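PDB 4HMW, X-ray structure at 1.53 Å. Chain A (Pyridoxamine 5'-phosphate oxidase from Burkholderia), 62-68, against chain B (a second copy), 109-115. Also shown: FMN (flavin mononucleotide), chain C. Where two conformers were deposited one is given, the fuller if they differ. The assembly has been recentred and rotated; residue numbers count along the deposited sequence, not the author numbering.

Chain A (62-68) RISSRVI
Chain B, residues 109-115: QQIMISG

Two extended strands, Ile63(A) to Ile68(A) and Gln109(B) to Gly115(B), run nearly antiparallel, their N-to-C directions 171° apart and their axes 6.9 Å apart at closest approach. That spacing is too wide for backbone-to-backbone pairing, so side chains of chain B reach across to the backbone of chain A. The CA atoms of Ser64(A) and Ser114(B) lie 6.2 Å apart, as do those of Ser65(A) and Met112(B); toward the flavin the strands diverge, with CA of Val67(A) 7.7 Å from CA of Gln110(B). Phi/psi values are typically extended, for example -125/162 at Ser64(A) and -109/130 at Met112(B), while Gly115(B) adopts -171/-152.

On chain B, alternate residues Gln110(B), Met112(B) and Ser114(B) point their CA-to-CB bonds toward chain A, and each makes a hydrogen bond to a backbone group there, the one to Met112(B) SD being weak. Ser114(B), chi1 m, is short, but the strands are close enough here for its OG to donate to O of Ile63(A) at 2.7 Å. Met112(B), with chi angles t, t and p, is long and flexible; its SD accepts a weak hydrogen bond from N of Ser65(A) at 3.5 Å, almost linear at 178°. The soft sulfur also lies 3.3 Å from O of Ser65(A), a carbonyl that accepts a hydrogen bond from a water at 3.0 Å. The same water donates weakly to OE1 of Gln110(B), at 3.4 Å.

Gln110(B) spans the widest gap of the three and uses both ends of its amide. With chi1 p, chi2 t and chi3 -37°, it brings OE1 within 2.9 Å of N of Val67(A), which donates to it at 165°, while its NE2 donates to O2' of FMN at 2.9 Å and 171°. That hydroxyl in turn donates to O of Val67(A) at 2.7 Å, so both backbone polar groups of Val67(A) are satisfied. The valine, chi1 t, points toward chain B, and its CG2 packs 3.3 Å from OE1 of Gln110(B).

Arg66(A) starts sideways, but its end leads away from chain B. Rotamers p, m and m for chi1 to chi3, with chi4 at 168°, fold it back along its own strand: NH1 donates to OG of Ser64(A), chi1 p, at 2.8 Å. FMN O3P lies at the guanidinium edge, near its plane, and accepts from both NE and NH1 of Arg66(A), each at 2.8 Å, so the positive group meets the phosphate while also bracing the serine.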

# COMPACT_ATOMS: atom_id res chain seq x y z
N ARG A 62 10.24 8.27 -9.44
CA ARG A 62 9.87 6.85 -9.30
C ARG A 62 9.49 6.53 -7.85
O ARG A 62 10.18 6.90 -6.89
CB ARG A 62 11.01 5.94 -9.74
CG ARG A 62 11.29 5.95 -11.23
CD ARG A 62 12.52 5.18 -11.55
NE ARG A 62 13.73 5.85 -11.09
CZ ARG A 62 14.91 5.27 -10.89
NH1 ARG A 62 15.08 3.96 -11.08
NH2 ARG A 62 15.94 6.04 -10.50
N ILE A 63 8.36 5.86 -7.70
CA ILE A 63 7.82 5.51 -6.40
C ILE A 63 8.05 4.01 -6.14
O ILE A 63 7.98 3.19 -7.07
CB ILE A 63 6.31 5.79 -6.37
CG1 ILE A 63 6.05 7.26 -6.74
CG2 ILE A 63 5.73 5.45 -5.02
CD1 ILE A 63 4.58 7.62 -6.88
N SER A 64 8.37 3.69 -4.88
CA SER A 64 8.50 2.30 -4.43
C SER A 64 7.61 2.06 -3.22
O SER A 64 7.17 3.00 -2.57
CB SER A 64 9.97 2.02 -4.06
OG SER A 64 10.36 2.88 -2.98
N SER A 65 7.33 0.80 -2.91
CA SER A 65 6.43 0.44 -1.82
C SER A 65 6.87 -0.84 -1.13
O SER A 65 7.49 -1.70 -1.75
CB SER A 65 4.99 0.22 -2.31
OG SER A 65 4.49 1.31 -3.01
N ARG A 66 6.53 -0.97 0.16
CA ARG A 66 6.75 -2.21 0.92
C ARG A 66 5.89 -2.17 2.16
O ARG A 66 5.52 -1.08 2.64
CB ARG A 66 8.22 -2.40 1.33
CG ARG A 66 8.74 -1.48 2.41
CD ARG A 66 8.72 -0.04 1.98
NE ARG A 66 9.71 0.20 0.99
CZ ARG A 66 9.78 1.30 0.24
NH1 ARG A 66 10.78 1.42 -0.61
NH2 ARG A 66 8.89 2.29 0.34
N VAL A 67 5.61 -3.34 2.74
CA VAL A 67 4.92 -3.41 4.03
C VAL A 67 5.85 -3.03 5.19
O VAL A 67 7.00 -3.48 5.23
CB VAL A 67 4.35 -4.80 4.29
CG1 VAL A 67 3.66 -4.86 5.65
CG2 VAL A 67 3.40 -5.19 3.17
N ILE A 68 5.33 -2.22 6.09
CA ILE A 68 5.99 -1.90 7.36
C ILE A 68 4.99 -2.07 8.50
O ILE A 68 3.89 -1.55 8.44
CB ILE A 68 6.45 -0.43 7.37
CG1 ILE A 68 7.45 -0.19 6.26
CG2 ILE A 68 7.07 -0.01 8.73
CD1 ILE A 68 8.81 -0.77 6.52
N GLN B 109 3.35 -13.17 1.74
CA GLN B 109 3.92 -12.73 0.46
C GLN B 109 3.56 -11.29 0.15
O GLN B 109 2.45 -10.83 0.42
CB GLN B 109 3.44 -13.63 -0.72
CG GLN B 109 4.02 -15.02 -0.70
CD GLN B 109 3.32 -15.92 -1.70
OE1 GLN B 109 2.11 -16.16 -1.63
NE2 GLN B 109 4.08 -16.46 -2.63
N GLN B 110 4.51 -10.57 -0.42
CA GLN B 110 4.19 -9.25 -0.95
C GLN B 110 4.75 -9.15 -2.38
O GLN B 110 5.70 -9.83 -2.75
CB GLN B 110 4.62 -8.08 -0.04
CG GLN B 110 5.98 -8.05 0.32
CD GLN B 110 6.42 -6.88 1.25
OE1 GLN B 110 5.96 -5.74 1.17
NE2 GLN B 110 7.37 -7.20 2.11
N ILE B 111 4.09 -8.33 -3.20
CA ILE B 111 4.57 -8.05 -4.53
C ILE B 111 4.50 -6.56 -4.75
O ILE B 111 3.47 -5.94 -4.56
CB ILE B 111 3.74 -8.74 -5.64
CG1 ILE B 111 3.59 -10.24 -5.36
CG2 ILE B 111 4.41 -8.51 -6.99
CD1 ILE B 111 2.70 -10.97 -6.42
N MET B 112 5.62 -5.99 -5.17
CA MET B 112 5.71 -4.56 -5.46
C MET B 112 5.82 -4.39 -6.95
O MET B 112 6.65 -5.05 -7.57
CB MET B 112 6.95 -3.96 -4.84
CG MET B 112 7.09 -2.49 -5.14
SD MET B 112 8.70 -1.77 -4.83
CE MET B 112 9.56 -2.31 -6.31
N ILE B 113 4.99 -3.51 -7.52
CA ILE B 113 4.96 -3.26 -8.96
C ILE B 113 5.16 -1.78 -9.13
O ILE B 113 4.31 -0.98 -8.77
CB ILE B 113 3.60 -3.68 -9.55
CG1 ILE B 113 3.30 -5.13 -9.14
CG2 ILE B 113 3.54 -3.55 -11.07
CD1 ILE B 113 1.83 -5.53 -9.25
N SER B 114 6.31 -1.37 -9.64
CA SER B 114 6.57 0.05 -9.86
C SER B 114 6.69 0.32 -11.34
O SER B 114 7.41 -0.39 -12.04
CB SER B 114 7.82 0.49 -9.13
OG SER B 114 7.58 0.57 -7.74
N GLY B 115 5.98 1.34 -11.80
CA GLY B 115 5.95 1.60 -13.21
C GLY B 115 5.27 2.90 -13.56
O GLY B 115 5.32 3.87 -12.80
N1 FMN C . 10.94 -3.78 7.11
C2 FMN C . 11.48 -2.84 7.94
O2 FMN C . 12.54 -2.30 7.66
N3 FMN C . 10.80 -2.45 9.06
C4 FMN C . 9.62 -3.04 9.41
O4 FMN C . 9.04 -2.66 10.45
C4A FMN C . 9.08 -4.03 8.59
N5 FMN C . 7.90 -4.67 8.94
C5A FMN C . 7.37 -5.62 8.07
C6 FMN C . 6.18 -6.23 8.39
C7 FMN C . 5.62 -7.16 7.54
C7M FMN C . 4.33 -7.79 7.94
C8 FMN C . 6.27 -7.51 6.37
C8M FMN C . 5.67 -8.50 5.42
C9 FMN C . 7.46 -6.90 6.03
C9A FMN C . 8.04 -5.98 6.90
N10 FMN C . 9.28 -5.35 6.60
C10 FMN C . 9.77 -4.39 7.45
C1' FMN C . 10.08 -5.65 5.38
C2' FMN C . 9.76 -4.68 4.25
O2' FMN C . 8.50 -4.98 3.64
C3' FMN C . 10.84 -4.67 3.16
O3' FMN C . 10.97 -5.99 2.68
C4' FMN C . 12.17 -4.12 3.68
O4' FMN C . 11.92 -3.15 4.69
C5' FMN C . 13.05 -3.60 2.55
O5' FMN C . 12.35 -2.63 1.80
P FMN C . 13.11 -1.68 0.76
O1P FMN C . 13.89 -0.65 1.56
O2P FMN C . 14.07 -2.56 -0.06
O3P FMN C . 12.03 -1.02 -0.03
O HOH W 1 8.03 -4.64 -1.34